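Local coordinates for conserved hypothetical exported protein (Bacteroides fragilis, PDB 4JJA) that probably acts as an exo-beta-N-acetylmuramidase, removing N-acetylmuramic acid residues from peptidoglycan fragments, at residues Ile227-Ser232 / Val287-Leu292; Asp305-Ala310 / Lys336-Gly341. All blocks are in the same frame, centred on the assembly; numbering follows the deposited sequence. Where two conformers were deposited one is given.

Contact 1 of 2, residues Ile227-Ser232 / Val287-Leu292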
loop_
_atom_site.group_PDB
_atom_site.type_symbol
_atom_site.label_atom_id
_atom_site.label_comp_id
_atom_site.label_asym_id
_atom_site.label_seq_id
_atom_site.Cartn_x
_atom_site.Cartn_y
_atom_site.Cartn_z
ATOM N N ILE A 227 -7.659 6.089 4.727
ATOM C CA ILE A 227 -7.294 5.191 3.600
ATOM C C ILE A 227 -7.792 5.770 2.292
ATOM O O ILE A 227 -7.120 5.670 1.275
ATOM C CB ILE A 227 -7.775 3.753 3.883
ATOM C CG1 ILE A 227 -6.904 3.183 5.015
ATOM C CG2 ILE A 227 -7.720 2.871 2.599
ATOM C CD1 ILE A 227 -7.356 1.914 5.596
ATOM N N TYR A 228 -8.992 6.329 2.284
ATOM C CA TYR A 228 -9.505 6.915 1.068
ATOM C C TYR A 228 -8.847 8.225 0.673
ATOM O O TYR A 228 -8.725 8.539 -0.505
ATOM C CB TYR A 228 -11.020 7.090 1.132
ATOM C CG TYR A 228 -11.804 5.793 1.262
ATOM C CD1 TYR A 228 -11.507 4.676 0.463
ATOM C CD2 TYR A 228 -12.900 5.699 2.079
ATOM C CE1 TYR A 228 -12.233 3.504 0.527
ATOM C CE2 TYR A 228 -13.659 4.528 2.156
ATOM C CZ TYR A 228 -13.347 3.425 1.398
ATOM O OH TYR A 228 -14.097 2.284 1.472
ATOM N N LEU A 229 -8.453 9.016 1.665
ATOM C CA LEU A 229 -7.735 10.271 1.430
ATOM C C LEU A 229 -6.247 10.112 1.144
ATOM O O LEU A 229 -5.637 10.976 0.539
ATOM C CB LEU A 229 -7.948 11.224 2.628
ATOM C CG LEU A 229 -9.313 11.911 2.683
ATOM C CD1 LEU A 229 -9.496 12.582 4.044
ATOM C CD2 LEU A 229 -9.445 12.906 1.550
ATOM N N TYR A 230 -5.670 8.974 1.555
ATOM C CA TYR A 230 -4.269 8.703 1.445
ATOM C C TYR A 230 -3.688 9.005 0.048
ATOM O O TYR A 230 -2.603 9.635 -0.022
ATOM C CB TYR A 230 -3.998 7.275 1.955
ATOM C CG TYR A 230 -2.584 6.806 1.983
ATOM C CD1 TYR A 230 -1.647 7.335 2.848
ATOM C CD2 TYR A 230 -2.198 5.728 1.226
ATOM C CE1 TYR A 230 -0.338 6.879 2.871
ATOM C CE2 TYR A 230 -0.902 5.254 1.241
ATOM C CZ TYR A 230 0.038 5.843 2.033
ATOM O OH TYR A 230 1.333 5.353 2.022
ATOM N N PRO A 231 -4.352 8.591 -1.038
ATOM C CA PRO A 231 -3.746 8.894 -2.332
ATOM C C PRO A 231 -3.489 10.362 -2.603
ATOM O O PRO A 231 -2.524 10.708 -3.285
ATOM C CB PRO A 231 -4.777 8.340 -3.343
ATOM C CG PRO A 231 -5.515 7.316 -2.572
ATOM C CD PRO A 231 -5.585 7.775 -1.152
ATOM N N SER A 232 -4.375 11.208 -2.093
ATOM C CA SER A 232 -4.280 12.664 -2.279
ATOM C C SER A 232 -3.372 13.291 -1.218
ATOM O O SER A 232 -2.484 14.073 -1.519
ATOM C CB SER A 232 -5.677 13.307 -2.210
ATOM O OG SER A 232 -6.526 12.809 -3.226
ATOM N N VAL A 287 -6.657 22.777 7.118
ATOM C CA VAL A 287 -7.951 22.282 6.671
ATOM C C VAL A 287 -8.236 20.936 7.279
ATOM O O VAL A 287 -7.361 20.081 7.348
ATOM C CB VAL A 287 -8.001 22.193 5.142
ATOM C CG1 VAL A 287 -9.300 21.650 4.647
ATOM C CG2 VAL A 287 -7.768 23.552 4.523
ATOM N N ASN A 288 -9.454 20.771 7.795
ATOM C CA ASN A 288 -9.919 19.492 8.344
ATOM C C ASN A 288 -10.806 18.817 7.289
ATOM O O ASN A 288 -11.853 19.350 6.960
ATOM C CB ASN A 288 -10.702 19.775 9.652
ATOM C CG ASN A 288 -11.168 18.534 10.369
ATOM O OD1 ASN A 288 -11.061 17.441 9.875
ATOM N ND2 ASN A 288 -11.793 18.738 11.539
ATOM N N LEU A 289 -10.367 17.668 6.797
ATOM C CA LEU A 289 -11.049 16.910 5.760
ATOM C C LEU A 289 -11.794 15.733 6.341
ATOM O O LEU A 289 -12.381 14.956 5.580
ATOM C CB LEU A 289 -10.084 16.430 4.652
ATOM C CG LEU A 289 -9.331 17.560 3.960
ATOM C CD1 LEU A 289 -8.216 16.925 3.082
ATOM C CD2 LEU A 289 -10.253 18.476 3.156
ATOM N N SER A 290 -11.803 15.597 7.660
ATOM C CA SER A 290 -12.276 14.352 8.282
ATOM C C SER A 290 -13.771 14.166 8.201
ATOM O O SER A 290 -14.223 13.061 8.484
ATOM C CB SER A 290 -11.803 14.281 9.726
ATOM O OG SER A 290 -12.439 15.231 10.532
ATOM N N ASN A 291 -14.505 15.232 7.864
ATOM C CA ASN A 291 -15.964 15.156 7.745
ATOM C C ASN A 291 -16.462 15.065 6.299
ATOM O O ASN A 291 -17.661 15.072 6.028
ATOM C CB ASN A 291 -16.639 16.334 8.489
ATOM C CG ASN A 291 -16.273 16.377 9.970
ATOM O OD1 ASN A 291 -15.796 17.406 10.472
ATOM N ND2 ASN A 291 -16.394 15.242 10.648
ATOM N N LEU A 292 -15.565 14.973 5.325
ATOM C CA LEU A 292 -15.959 14.649 3.956
ATOM C C LEU A 292 -16.630 13.270 3.997
ATOM O O LEU A 292 -16.198 12.372 4.738
ATOM C CB LEU A 292 -14.766 14.579 3.017
ATOM C CG LEU A 292 -14.093 15.886 2.665
ATOM C CD1 LEU A 292 -12.854 15.588 1.793
ATOM C CD2 LEU A 292 -15.004 16.875 1.942
#
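Leu229 reaches from helix 224-233 to Leu289 and Leu292, the first and last residues of a type I beta turn that follows strand 284-288, so the contact packs a helix against a turn in the C-terminal NamZ region. The bond from CA to CB of Leu229 is directed toward the turn and carries the fork across to it. CG stands beside the backbone N (chi1 -76°), and the fork beyond it divides between two partners. One branch, CD1, meets Leu289 CB at 3.9 Å and lies 4.0 Å from the carbonyl Leu289 O. The other, CD2, comes more loosely to Leu292 CD1 at 4.3 Å. Leucine suits the place because its two methyls can touch both ends of the turn at once; Leu289 offers the root of its side chain and Leu292 a methyl. Ile297 of helix 294-300 also touches both Leu229 and Leu292. Just past Leu229 the helix kinks at Pro231, whose ring nitrogen has no hydrogen to donate, and Ser232 N bonds to Leu229 O at 2.9 Å. The beta turn is closed by Leu292 N to Leu289 O at 3.2 Å. An overlapping Asx turn leads into it: Asn288 OD1 accepts from Ser290 N at 3.0 Å with a fairly straight N-H (161°). Ser290 OG gives the same oxygen a second, shorter bond of 2.7 Å, from a position tilted 16° off the carbonyl plane.

Contact 2 of 2, residues Asp305-Ala310 / Lys336-Gly341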
loop_
_atom_site.group_PDB
_atom_site.type_symbol
_atom_site.label_atom_id
_atom_site.label_comp_id
_atom_site.label_asym_id
_atom_site.label_seq_id
_atom_site.Cartn_x
_atom_site.Cartn_y
_atom_site.Cartn_z
ATOM N N ASP A 305 -6.278 19.505 -5.353
ATOM C CA ASP A 305 -6.713 20.766 -4.755
ATOM C C ASP A 305 -5.921 21.115 -3.512
ATOM O O ASP A 305 -5.648 22.298 -3.245
ATOM C CB ASP A 305 -8.220 20.745 -4.381
ATOM C CG ASP A 305 -9.182 20.896 -5.546
ATOM O OD1 ASP A 305 -8.770 21.244 -6.642
ATOM O OD2 ASP A 305 -10.406 20.685 -5.313
ATOM N N TYR A 306 -5.654 20.099 -2.674
ATOM C CA TYR A 306 -5.071 20.367 -1.392
ATOM C C TYR A 306 -3.620 20.827 -1.548
ATOM O O TYR A 306 -3.179 21.813 -0.934
ATOM C CB TYR A 306 -5.158 19.104 -0.508
ATOM C CG TYR A 306 -6.534 18.463 -0.514
ATOM C CD1 TYR A 306 -7.660 19.206 -0.237
ATOM C CD2 TYR A 306 -6.698 17.116 -0.764
ATOM C CE1 TYR A 306 -8.946 18.621 -0.263
ATOM C CE2 TYR A 306 -7.974 16.522 -0.778
ATOM C CZ TYR A 306 -9.093 17.293 -0.537
ATOM O OH TYR A 306 -10.334 16.676 -0.503
ATOM N N LEU A 307 -2.860 20.102 -2.353
ATOM C CA LEU A 307 -1.506 20.440 -2.622
ATOM C C LEU A 307 -1.361 21.867 -3.226
ATOM O O LEU A 307 -0.506 22.649 -2.831
ATOM C CB LEU A 307 -0.990 19.333 -3.540
ATOM C CG LEU A 307 0.477 19.371 -3.877
ATOM C CD1 LEU A 307 1.353 19.049 -2.679
ATOM C CD2 LEU A 307 0.781 18.404 -4.978
ATOM N N ILE A 308 -2.242 22.152 -4.174
ATOM C CA ILE A 308 -2.210 23.443 -4.853
ATOM C C ILE A 308 -2.561 24.560 -3.886
ATOM O O ILE A 308 -1.946 25.639 -3.880
ATOM C CB ILE A 308 -3.109 23.380 -6.105
ATOM C CG1 ILE A 308 -2.493 22.441 -7.141
ATOM C CG2 ILE A 308 -3.434 24.802 -6.663
ATOM C CD1 ILE A 308 -3.376 22.149 -8.349
ATOM N N ASP A 309 -3.551 24.313 -3.037
ATOM C CA ASP A 309 -3.916 25.277 -2.017
ATOM C C ASP A 309 -2.743 25.633 -1.115
ATOM O O ASP A 309 -2.455 26.814 -0.890
ATOM C CB ASP A 309 -5.080 24.698 -1.200
ATOM C CG ASP A 309 -5.548 25.596 -0.081
ATOM O OD1 ASP A 309 -5.848 26.748 -0.398
ATOM O OD2 ASP A 309 -5.708 25.125 1.026
ATOM N N ALA A 310 -2.106 24.608 -0.567
ATOM C CA ALA A 310 -0.992 24.858 0.306
ATOM C C ALA A 310 0.175 25.548 -0.382
ATOM O O ALA A 310 0.789 26.444 0.173
ATOM C CB ALA A 310 -0.527 23.552 0.950
ATOM N N LYS A 336 5.984 21.287 -12.106
ATOM C CA LYS A 336 6.115 22.380 -13.073
ATOM C C LYS A 336 4.767 23.059 -13.345
ATOM O O LYS A 336 4.665 24.289 -13.416
ATOM C CB LYS A 336 6.689 21.866 -14.383
ATOM C CG LYS A 336 8.144 21.419 -14.295
ATOM C CD LYS A 336 8.619 20.856 -15.674
ATOM C CE LYS A 336 9.971 20.177 -15.674
ATOM N NZ LYS A 336 10.278 19.651 -17.059
HETATM N N MSE A 337 3.727 22.261 -13.499
HETATM C CA MSE A 337 2.388 22.805 -13.771
HETATM C C MSE A 337 1.794 23.527 -12.579
HETATM O O MSE A 337 1.175 24.573 -12.738
HETATM C CB MSE A 337 1.474 21.705 -14.256
HETATM C CG MSE A 337 1.817 21.174 -15.635
HETATM SE SE MSE A 337 0.668 19.778 -16.255
HETATM C CE MSE A 337 -0.890 20.835 -16.784
ATOM N N ILE A 338 2.038 23.017 -11.366
ATOM C CA ILE A 338 1.574 23.753 -10.186
ATOM C C ILE A 338 2.246 25.123 -10.144
ATOM O O ILE A 338 1.604 26.156 -9.938
ATOM C CB ILE A 338 1.793 22.994 -8.890
ATOM C CG1 ILE A 338 0.905 21.729 -8.873
ATOM C CG2 ILE A 338 1.506 23.898 -7.680
ATOM C CD1 ILE A 338 1.079 20.789 -7.705
ATOM N N GLU A 339 3.560 25.130 -10.315
ATOM C CA GLU A 339 4.314 26.370 -10.235
ATOM C C GLU A 339 3.941 27.312 -11.368
ATOM O O GLU A 339 4.066 28.518 -11.236
ATOM C CB GLU A 339 5.804 26.045 -10.289
ATOM C CG GLU A 339 6.260 25.408 -8.995
ATOM C CD GLU A 339 7.698 24.970 -8.947
ATOM O OE1 GLU A 339 8.429 25.041 -9.960
ATOM O OE2 GLU A 339 8.109 24.473 -7.862
ATOM N N GLY A 340 3.516 26.748 -12.481
ATOM C CA GLY A 340 3.054 27.514 -13.629
ATOM C C GLY A 340 1.650 28.054 -13.511
ATOM O O GLY A 340 1.170 28.702 -14.453
ATOM N N GLY A 341 0.958 27.773 -12.403
ATOM C CA GLY A 341 -0.378 28.290 -12.194
ATOM C C GLY A 341 -1.490 27.487 -12.768
ATOM O O GLY A 341 -2.615 27.976 -12.839
#
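Ile338, near the C-terminal end of helix 333-339, packs on Leu307 and Ile308 in the first turn of helix 305-314, a purely apolar helix-helix contact whose second helix ends in a Schellman motif. The side chains of Ile338 and Leu307 cross at about a right angle, Ile338 CD1 lying 3.6 Å from Leu307 CD2; Leu307 has two conformers, and the distance applies to one of them. One bond nearer the backbone, Ile338 CG1 meets Ile308 CG1 at 3.9 Å. Both isoleucines hold CG1 anti to the carbonyl carbon, and with chi2 of 175° the CD1 of Ile338 runs straight on toward Leu307. The extended CG1-CD1 arm gives isoleucine two successive apolar atoms, one for Ile308 and the tip for Leu307. Outward from this shell, Ile347 of helix 344-350 and Tyr311 also lie against Ile338, while Asp309, on the helix of Leu307, is hydrogen-bonded through OD2 to the hydroxyls of Tyr254 and Tyr262. Helix 333-339 stops directly after Ile338 and Glu339. Gly341 turns the chain with a positive phi of 86°, which suits glycine because there is no CB to strike the carbonyl of Gly340, and Gly341 N bonds to Ile338 O at 3.0 Å.

Both contacts are small, buried and apolar, and both belong to the C-terminal NamZ region, but they sit at different distances from the centre of the chain. The centre of contact 1 is about 16 Å from that of the chain; that of contact 2 lies farther out, at about 25 Å, with exposed glycines beside it. Contact 1 joins a helix to the turn after a strand, whereas contact 2 joins two helices. In contact 1 a side-chain amide joins a backbone bond in shaping the turn, while in contact 2 backbone bonds and glycine make the helix end. Tyr306, on segment 305-310, takes no part in contact 2 but reaches contact 1, its OH lying 3.6 Å from Leu292 CD1 while its ring packs on Leu289 CD2.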